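Local coordinates for protein putative modification methylase (Thermus thermophilus, PDB 2ZIG) that probably transfers a methyl group from S-adenosylmethionine to cytosine N4 in DNA, at residues Arg180-Pro193 with Leu228-Leu240. Residues are numbered along the deposited sequence; the frame is centred on the assembly and turned at random.
Sequences RKPTQEQREKSRLP and LVRMFSFVGDVVL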
ATOM      1  N   ARG B 180     -21.808 -14.395   1.600  1.00 64.75           N
ATOM      2  CA  ARG B 180     -21.575 -15.794   1.936  1.00 62.79           C
ATOM      3  C   ARG B 180     -22.749 -16.350   2.753  1.00 61.57           C
ATOM      4  O   ARG B 180     -23.471 -15.592   3.401  1.00 61.27           O
ATOM      5  CB  ARG B 180     -20.270 -15.890   2.732  1.00 62.68           C
ATOM      6  CG  ARG B 180     -19.722 -17.285   2.900  1.00 62.43           C
ATOM      7  CD  ARG B 180     -19.246 -17.869   1.581  1.00 61.07           C
ATOM      8  NE  ARG B 180     -18.834 -19.254   1.763  1.00 60.17           N
ATOM      9  CZ  ARG B 180     -17.749 -19.633   2.429  1.00 59.57           C
ATOM     10  NH1 ARG B 180     -16.947 -18.729   2.976  1.00 58.46           N
ATOM     11  NH2 ARG B 180     -17.480 -20.922   2.565  1.00 60.75           N
ATOM     12  N   LYS B 181     -22.937 -17.669   2.719  1.00 59.57           N
ATOM     13  CA  LYS B 181     -24.033 -18.302   3.454  1.00 58.43           C
ATOM     14  C   LYS B 181     -23.614 -19.633   4.093  1.00 56.04           C
ATOM     15  O   LYS B 181     -23.657 -20.683   3.456  1.00 55.94           O
ATOM     16  CB  LYS B 181     -25.224 -18.529   2.516  1.00 61.07           C
ATOM     17  CG  LYS B 181     -25.620 -17.298   1.705  1.00 63.57           C
ATOM     18  CD  LYS B 181     -26.860 -17.553   0.855  1.00 66.10           C
ATOM     19  CE  LYS B 181     -27.110 -16.406  -0.116  1.00 67.22           C
ATOM     20  NZ  LYS B 181     -27.158 -15.090   0.583  1.00 68.65           N
ATOM     21  N   PRO B 182     -23.204 -19.596   5.370  1.00 53.32           N
ATOM     22  CA  PRO B 182     -22.774 -20.791   6.100  1.00 50.81           C
ATOM     23  C   PRO B 182     -23.891 -21.429   6.922  1.00 48.74           C
ATOM     24  O   PRO B 182     -24.942 -20.827   7.119  1.00 47.45           O
ATOM     25  CB  PRO B 182     -21.668 -20.248   6.981  1.00 51.23           C
ATOM     26  CG  PRO B 182     -22.250 -18.931   7.402  1.00 51.00           C
ATOM     27  CD  PRO B 182     -22.839 -18.376   6.116  1.00 52.04           C
ATOM     28  N   THR B 183     -23.653 -22.648   7.399  1.00 47.43           N
ATOM     29  CA  THR B 183     -24.637 -23.348   8.225  1.00 47.26           C
ATOM     30  C   THR B 183     -24.553 -22.793   9.644  1.00 47.14           C
ATOM     31  O   THR B 183     -23.530 -22.231  10.038  1.00 46.18           O
ATOM     32  CB  THR B 183     -24.365 -24.877   8.288  1.00 47.99           C
ATOM     33  OG1 THR B 183     -23.105 -25.117   8.927  1.00 48.46           O
ATOM     34  CG2 THR B 183     -24.338 -25.482   6.890  1.00 46.12           C
ATOM     35  N   GLN B 184     -25.626 -22.948  10.413  1.00 46.00           N
ATOM     36  CA  GLN B 184     -25.642 -22.453  11.782  1.00 46.20           C
ATOM     37  C   GLN B 184     -24.432 -22.921  12.571  1.00 44.59           C
ATOM     38  O   GLN B 184     -23.824 -22.142  13.302  1.00 43.91           O
ATOM     39  CB  GLN B 184     -26.911 -22.901  12.510  1.00 48.77           C
ATOM     40  CG  GLN B 184     -28.028 -21.872  12.502  1.00 53.31           C
ATOM     41  CD  GLN B 184     -27.644 -20.585  13.208  1.00 55.83           C
ATOM     42  OE1 GLN B 184     -27.213 -20.598  14.364  1.00 57.57           O
ATOM     43  NE2 GLN B 184     -27.805 -19.463  12.516  1.00 57.71           N
ATOM     44  N   GLU B 185     -24.079 -24.192  12.431  1.00 42.61           N
ATOM     45  CA  GLU B 185     -22.939 -24.704  13.165  1.00 41.85           C
ATOM     46  C   GLU B 185     -21.653 -24.075  12.640  1.00 40.09           C
ATOM     47  O   GLU B 185     -20.670 -23.961  13.374  1.00 37.57           O
ATOM     48  CB  GLU B 185     -22.862 -26.228  13.069  1.00 43.69           C
ATOM     49  CG  GLU B 185     -22.495 -26.754  11.703  1.00 49.09           C
ATOM     50  CD  GLU B 185     -21.925 -28.165  11.758  1.00 53.78           C
ATOM     51  OE1 GLU B 185     -21.691 -28.749  10.676  1.00 57.12           O
ATOM     52  OE2 GLU B 185     -21.703 -28.686  12.877  1.00 54.32           O
ATOM     53  N   GLN B 186     -21.653 -23.666  11.371  1.00 38.00           N
ATOM     54  CA  GLN B 186     -20.466 -23.034  10.806  1.00 37.03           C
ATOM     55  C   GLN B 186     -20.275 -21.670  11.461  1.00 36.66           C
ATOM     56  O   GLN B 186     -19.161 -21.291  11.822  1.00 34.96           O
ATOM     57  CB  GLN B 186     -20.583 -22.872   9.288  1.00 35.20           C
ATOM     58  CG  GLN B 186     -20.072 -24.077   8.492  1.00 36.90           C
ATOM     59  CD  GLN B 186     -20.040 -23.818   6.996  1.00 34.86           C
ATOM     60  OE1 GLN B 186     -21.000 -23.301   6.430  1.00 36.10           O
ATOM     61  NE2 GLN B 186     -18.937 -24.183   6.349  1.00 34.18           N
ATOM     62  N   ARG B 187     -21.374 -20.944  11.622  1.00 36.38           N
ATOM     63  CA  ARG B 187     -21.326 -19.634  12.247  1.00 38.06           C
ATOM     64  C   ARG B 187     -20.932 -19.799  13.713  1.00 37.86           C
ATOM     65  O   ARG B 187     -20.048 -19.102  14.216  1.00 37.26           O
ATOM     66  CB  ARG B 187     -22.689 -18.960  12.142  1.00 38.85           C
ATOM     67  CG  ARG B 187     -23.153 -18.719  10.714  1.00 42.33           C
ATOM     68  CD  ARG B 187     -24.525 -18.079  10.721  1.00 46.10           C
ATOM     69  NE  ARG B 187     -24.534 -16.898  11.579  1.00 49.86           N
ATOM     70  CZ  ARG B 187     -25.606 -16.435  12.214  1.00 52.14           C
ATOM     71  NH1 ARG B 187     -25.506 -15.352  12.972  1.00 53.24           N
ATOM     72  NH2 ARG B 187     -26.774 -17.057  12.099  1.00 53.02           N
ATOM     73  N   GLU B 188     -21.587 -20.739  14.388  1.00 36.46           N
ATOM     74  CA  GLU B 188     -21.310 -21.010  15.793  1.00 35.97           C
ATOM     75  C   GLU B 188     -19.878 -21.450  16.050  1.00 35.02           C
ATOM     76  O   GLU B 188     -19.275 -21.048  17.039  1.00 34.79           O
ATOM     77  CB  GLU B 188     -22.264 -22.083  16.321  1.00 36.47           C
ATOM     78  CG  GLU B 188     -23.618 -21.541  16.721  1.00 43.66           C
ATOM     79  CD  GLU B 188     -24.598 -22.626  17.114  1.00 47.33           C
ATOM     80  OE1 GLU B 188     -25.588 -22.297  17.802  1.00 49.12           O
ATOM     81  OE2 GLU B 188     -24.388 -23.801  16.731  1.00 49.59           O
ATOM     82  N   LYS B 189     -19.336 -22.280  15.164  1.00 34.57           N
ATOM     83  CA  LYS B 189     -17.974 -22.792  15.326  1.00 35.54           C
ATOM     84  C   LYS B 189     -16.894 -21.837  14.812  1.00 35.45           C
ATOM     85  O   LYS B 189     -15.707 -22.033  15.079  1.00 35.96           O
ATOM     86  CB  LYS B 189     -17.827 -24.132  14.599  1.00 36.58           C
ATOM     87  CG  LYS B 189     -18.669 -25.274  15.155  1.00 39.74           C
ATOM     88  CD  LYS B 189     -18.022 -25.908  16.372  1.00 44.52           C
ATOM     89  CE  LYS B 189     -18.743 -27.190  16.766  1.00 47.44           C
ATOM     90  NZ  LYS B 189     -18.797 -28.168  15.634  1.00 49.90           N
ATOM     91  N   SER B 190     -17.304 -20.807  14.081  1.00 35.02           N
ATOM     92  CA  SER B 190     -16.353 -19.861  13.516  1.00 33.48           C
ATOM     93  C   SER B 190     -16.437 -18.488  14.149  1.00 32.99           C
ATOM     94  O   SER B 190     -15.594 -17.632  13.888  1.00 33.82           O
ATOM     95  CB  SER B 190     -16.585 -19.732  12.012  1.00 33.40           C
ATOM     96  OG  SER B 190     -16.639 -21.006  11.403  1.00 33.94           O
ATOM     97  N   ARG B 191     -17.465 -18.265  14.958  1.00 30.96           N
ATOM     98  CA  ARG B 191     -17.631 -16.981  15.611  1.00 30.66           C
ATOM     99  C   ARG B 191     -16.381 -16.714  16.435  1.00 29.99           C
ATOM    100  O   ARG B 191     -15.880 -17.600  17.127  1.00 28.44           O
ATOM    101  CB  ARG B 191     -18.874 -16.991  16.509  1.00 34.55           C
ATOM    102  CG  ARG B 191     -19.110 -15.690  17.267  1.00 40.61           C
ATOM    103  CD  ARG B 191     -20.415 -15.722  18.043  1.00 45.52           C
ATOM    104  NE  ARG B 191     -21.568 -15.888  17.160  1.00 50.36           N
ATOM    105  CZ  ARG B 191     -22.413 -16.917  17.205  1.00 51.10           C
ATOM    106  NH1 ARG B 191     -22.240 -17.888  18.093  1.00 50.16           N
ATOM    107  NH2 ARG B 191     -23.434 -16.972  16.361  1.00 51.70           N
ATOM    108  N   LEU B 192     -15.875 -15.492  16.356  1.00 28.04           N
ATOM    109  CA  LEU B 192     -14.680 -15.132  17.095  1.00 29.06           C
ATOM    110  C   LEU B 192     -15.013 -14.512  18.439  1.00 29.40           C
ATOM    111  O   LEU B 192     -15.948 -13.711  18.547  1.00 29.37           O
ATOM    112  CB  LEU B 192     -13.841 -14.143  16.288  1.00 26.90           C
ATOM    113  CG  LEU B 192     -13.035 -14.725  15.126  1.00 28.87           C
ATOM    114  CD1 LEU B 192     -12.582 -13.625  14.206  1.00 30.36           C
ATOM    115  CD2 LEU B 192     -11.846 -15.483  15.670  1.00 29.48           C
ATOM    116  N   PRO B 193     -14.255 -14.879  19.487  1.00 27.92           N
ATOM    117  CA  PRO B 193     -14.499 -14.317  20.817  1.00 28.46           C
ATOM    118  C   PRO B 193     -14.230 -12.821  20.667  1.00 29.92           C
ATOM    119  O   PRO B 193     -13.420 -12.412  19.827  1.00 27.83           O
ATOM    120  CB  PRO B 193     -13.438 -14.994  21.684  1.00 28.20           C
ATOM    121  CG  PRO B 193     -13.156 -16.273  20.959  1.00 29.56           C
ATOM    122  CD  PRO B 193     -13.139 -15.834  19.520  1.00 27.59           C
ATOM    123  N   LEU B 228      -5.688 -15.131   9.545  1.00 23.00           N
ATOM    124  CA  LEU B 228      -6.422 -14.868   8.309  1.00 22.32           C
ATOM    125  C   LEU B 228      -7.494 -15.933   8.062  1.00 22.60           C
ATOM    126  O   LEU B 228      -8.633 -15.609   7.720  1.00 20.91           O
ATOM    127  CB  LEU B 228      -5.445 -14.786   7.128  1.00 19.45           C
ATOM    128  CG  LEU B 228      -4.511 -13.565   7.218  1.00 21.78           C
ATOM    129  CD1 LEU B 228      -3.377 -13.661   6.183  1.00 15.95           C
ATOM    130  CD2 LEU B 228      -5.341 -12.284   7.009  1.00 18.41           C
ATOM    131  N   VAL B 229      -7.134 -17.199   8.255  1.00 23.31           N
ATOM    132  CA  VAL B 229      -8.091 -18.280   8.069  1.00 23.24           C
ATOM    133  C   VAL B 229      -9.303 -18.058   8.978  1.00 25.33           C
ATOM    134  O   VAL B 229     -10.446 -18.118   8.524  1.00 25.57           O
ATOM    135  CB  VAL B 229      -7.464 -19.658   8.394  1.00 23.36           C
ATOM    136  CG1 VAL B 229      -8.546 -20.741   8.400  1.00 21.37           C
ATOM    137  CG2 VAL B 229      -6.403 -20.006   7.364  1.00 20.44           C
ATOM    138  N   ARG B 230      -9.054 -17.782  10.256  1.00 26.03           N
ATOM    139  CA  ARG B 230     -10.141 -17.570  11.211  1.00 24.94           C
ATOM    140  C   ARG B 230     -11.008 -16.367  10.880  1.00 25.39           C
ATOM    141  O   ARG B 230     -12.198 -16.351  11.192  1.00 26.02           O
ATOM    142  CB  ARG B 230      -9.580 -17.411  12.624  1.00 24.84           C
ATOM    143  CG  ARG B 230      -8.783 -18.618  13.105  1.00 28.14           C
ATOM    144  CD  ARG B 230      -8.328 -18.419  14.528  1.00 25.05           C
ATOM    145  NE  ARG B 230      -9.469 -18.223  15.417  1.00 25.16           N
ATOM    146  CZ  ARG B 230      -9.373 -17.774  16.660  1.00 27.24           C
ATOM    147  NH1 ARG B 230      -8.181 -17.469  17.166  1.00 25.73           N
ATOM    148  NH2 ARG B 230     -10.468 -17.637  17.399  1.00 27.53           N
ATOM    149  N   MET B 231     -10.411 -15.363  10.245  1.00 24.63           N
ATOM    150  CA  MET B 231     -11.135 -14.146   9.898  1.00 23.29           C
ATOM    151  C   MET B 231     -11.901 -14.195   8.585  1.00 21.59           C
ATOM    152  O   MET B 231     -12.928 -13.544   8.448  1.00 23.63           O
ATOM    153  CB  MET B 231     -10.178 -12.955   9.806  1.00 22.06           C
ATOM    154  CG  MET B 231      -9.472 -12.561  11.080  1.00 20.08           C
ATOM    155  SD  MET B 231      -8.138 -11.416  10.645  1.00 19.96           S
ATOM    156  CE  MET B 231      -9.102  -9.920  10.110  1.00 19.99           C
ATOM    157  N   PHE B 232     -11.411 -14.956   7.618  1.00 20.16           N
ATOM    158  CA  PHE B 232     -12.067 -14.952   6.332  1.00 22.18           C
ATOM    159  C   PHE B 232     -12.493 -16.274   5.726  1.00 22.34           C
ATOM    160  O   PHE B 232     -12.458 -16.425   4.511  1.00 23.01           O
ATOM    161  CB  PHE B 232     -11.193 -14.166   5.352  1.00 22.26           C
ATOM    162  CG  PHE B 232     -10.916 -12.757   5.804  1.00 24.05           C
ATOM    163  CD1 PHE B 232     -11.952 -11.820   5.872  1.00 23.70           C
ATOM    164  CD2 PHE B 232      -9.638 -12.378   6.214  1.00 21.22           C
ATOM    165  CE1 PHE B 232     -11.720 -10.522   6.347  1.00 22.94           C
ATOM    166  CE2 PHE B 232      -9.397 -11.083   6.691  1.00 24.09           C
ATOM    167  CZ  PHE B 232     -10.444 -10.154   6.756  1.00 22.40           C
ATOM    168  N   SER B 233     -12.880 -17.223   6.577  1.00 21.88           N
ATOM    169  CA  SER B 233     -13.380 -18.516   6.133  1.00 23.74           C
ATOM    170  C   SER B 233     -14.121 -19.119   7.314  1.00 24.95           C
ATOM    171  O   SER B 233     -13.984 -18.646   8.437  1.00 24.03           O
ATOM    172  CB  SER B 233     -12.243 -19.454   5.712  1.00 23.09           C
ATOM    173  OG  SER B 233     -11.579 -19.992   6.842  1.00 20.32           O
ATOM    174  N   PHE B 234     -14.910 -20.158   7.052  1.00 26.23           N
ATOM    175  CA  PHE B 234     -15.666 -20.848   8.095  1.00 25.07           C
ATOM    176  C   PHE B 234     -15.151 -22.270   8.233  1.00 25.07           C
ATOM    177  O   PHE B 234     -14.563 -22.813   7.296  1.00 23.25           O
ATOM    178  CB  PHE B 234     -17.154 -20.900   7.729  1.00 27.54           C
ATOM    179  CG  PHE B 234     -17.836 -19.566   7.767  1.00 27.52           C
ATOM    180  CD1 PHE B 234     -18.252 -19.020   8.975  1.00 27.90           C
ATOM    181  CD2 PHE B 234     -18.054 -18.848   6.592  1.00 28.35           C
ATOM    182  CE1 PHE B 234     -18.879 -17.775   9.016  1.00 28.76           C
ATOM    183  CE2 PHE B 234     -18.680 -17.602   6.622  1.00 28.29           C
ATOM    184  CZ  PHE B 234     -19.093 -17.065   7.839  1.00 28.82           C
ATOM    185  N   VAL B 235     -15.362 -22.872   9.399  1.00 23.59           N
ATOM    186  CA  VAL B 235     -14.943 -24.252   9.605  1.00 25.02           C
ATOM    187  C   VAL B 235     -15.536 -25.042   8.435  1.00 24.75           C
ATOM    188  O   VAL B 235     -16.677 -24.806   8.040  1.00 25.17           O
ATOM    189  CB  VAL B 235     -15.497 -24.813  10.938  1.00 25.21           C
ATOM    190  CG1 VAL B 235     -15.138 -26.270  11.082  1.00 27.57           C
ATOM    191  CG2 VAL B 235     -14.931 -24.026  12.106  1.00 27.50           C
ATOM    192  N   GLY B 236     -14.763 -25.955   7.861  1.00 25.49           N
ATOM    193  CA  GLY B 236     -15.269 -26.726   6.739  1.00 27.48           C
ATOM    194  C   GLY B 236     -14.968 -26.136   5.366  1.00 29.60           C
ATOM    195  O   GLY B 236     -14.964 -26.871   4.376  1.00 30.55           O
ATOM    196  N   ASP B 237     -14.724 -24.825   5.289  1.00 28.09           N
ATOM    197  CA  ASP B 237     -14.406 -24.179   4.011  1.00 27.40           C
ATOM    198  C   ASP B 237     -13.092 -24.690   3.427  1.00 26.95           C
ATOM    199  O   ASP B 237     -12.286 -25.315   4.123  1.00 27.77           O
ATOM    200  CB  ASP B 237     -14.268 -22.662   4.166  1.00 28.77           C
ATOM    201  CG  ASP B 237     -15.588 -21.961   4.401  1.00 31.46           C
ATOM    202  OD1 ASP B 237     -16.657 -22.591   4.234  1.00 29.71           O
ATOM    203  OD2 ASP B 237     -15.548 -20.759   4.741  1.00 31.26           O
ATOM    204  N   VAL B 238     -12.881 -24.401   2.146  1.00 25.44           N
ATOM    205  CA  VAL B 238     -11.670 -24.792   1.437  1.00 26.25           C
ATOM    206  C   VAL B 238     -10.732 -23.585   1.372  1.00 26.05           C
ATOM    207  O   VAL B 238     -11.105 -22.526   0.859  1.00 25.27           O
ATOM    208  CB  VAL B 238     -11.980 -25.246  -0.015  1.00 27.71           C
ATOM    209  CG1 VAL B 238     -10.684 -25.630  -0.727  1.00 27.38           C
ATOM    210  CG2 VAL B 238     -12.957 -26.425  -0.003  1.00 28.28           C
ATOM    211  N   VAL B 239      -9.527 -23.753   1.904  1.00 25.22           N
ATOM    212  CA  VAL B 239      -8.527 -22.692   1.909  1.00 25.89           C
ATOM    213  C   VAL B 239      -7.423 -23.085   0.941  1.00 25.69           C
ATOM    214  O   VAL B 239      -6.839 -24.166   1.055  1.00 25.18           O
ATOM    215  CB  VAL B 239      -7.922 -22.491   3.323  1.00 26.36           C
ATOM    216  CG1 VAL B 239      -6.814 -21.435   3.279  1.00 25.29           C
ATOM    217  CG2 VAL B 239      -9.010 -22.063   4.299  1.00 23.94           C
ATOM    218  N   LEU B 240      -7.137 -22.203  -0.009  1.00 25.24           N
ATOM    219  CA  LEU B 240      -6.125 -22.481  -1.014  1.00 27.33           C
ATOM    220  C   LEU B 240      -4.919 -21.560  -1.004  1.00 27.34           C
ATOM    221  O   LEU B 240      -5.053 -20.358  -0.808  1.00 26.36           O
ATOM    222  CB  LEU B 240      -6.753 -22.419  -2.407  1.00 28.66           C
ATOM    223  CG  LEU B 240      -5.752 -22.354  -3.567  1.00 30.45           C
ATOM    224  CD1 LEU B 240      -4.958 -23.653  -3.637  1.00 31.60           C
ATOM    225  CD2 LEU B 240      -6.485 -22.118  -4.862  1.00 30.32           C
TER
HETATM  226  O   HOH W   1     -17.383 -24.887   3.405  1.00 39.47           O
HETATM  227  O   HOH W   2     -13.294 -18.294  12.634  1.00 22.89           O
HETATM  228  O   HOH W   3     -13.184 -18.894  17.304  1.00 28.27           O
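Pro182 covers one face of the Phe234 ring, its CB 3.8 Å from the ring centroid and 8° off the normal, a CH-pi contact; Ser190 OG and Arg180 NH1 sit at the ring edge. Two polar bonds cross this tight part. Val235 N gives a nearly straight bond (167°) to Ser190 OG at 3.0 Å, the hydroxyl being oriented by its own bond to Gln186 O. With its chain extended beyond CG (chi2 -173°), Gln186 reaches the turn, where NE2 meets Val235 O at 2.9 Å, almost in line with the carbonyl. OE1 accepts from Thr183 N, so both ends of the amide are engaged and its rotation is fixed; Gln186 N to Thr183 OG1 completes a capping box. Poorly ordered Arg180 bonds through NH1 to Asp237 OD2 (3.0 Å), which also accepts from Phe234 N; the placement of NH2 beside OD1 is doubtful. Leu192 CD2 lies close over one face of the Arg230 guanidinium, but toward exposed Lys189 and Pro193 waters bridge Ser190 O to Arg230 O and Arg191 O to Arg230 NH2. Arg187 NE forms a salt bridge with Glu158 of the second subunit, whose Pro159 packs on Phe234. Phe234-Asp237 form a type II beta turn linking helix 222-232 to strand 238-241 in a Rossmann-like methyltransferase fold.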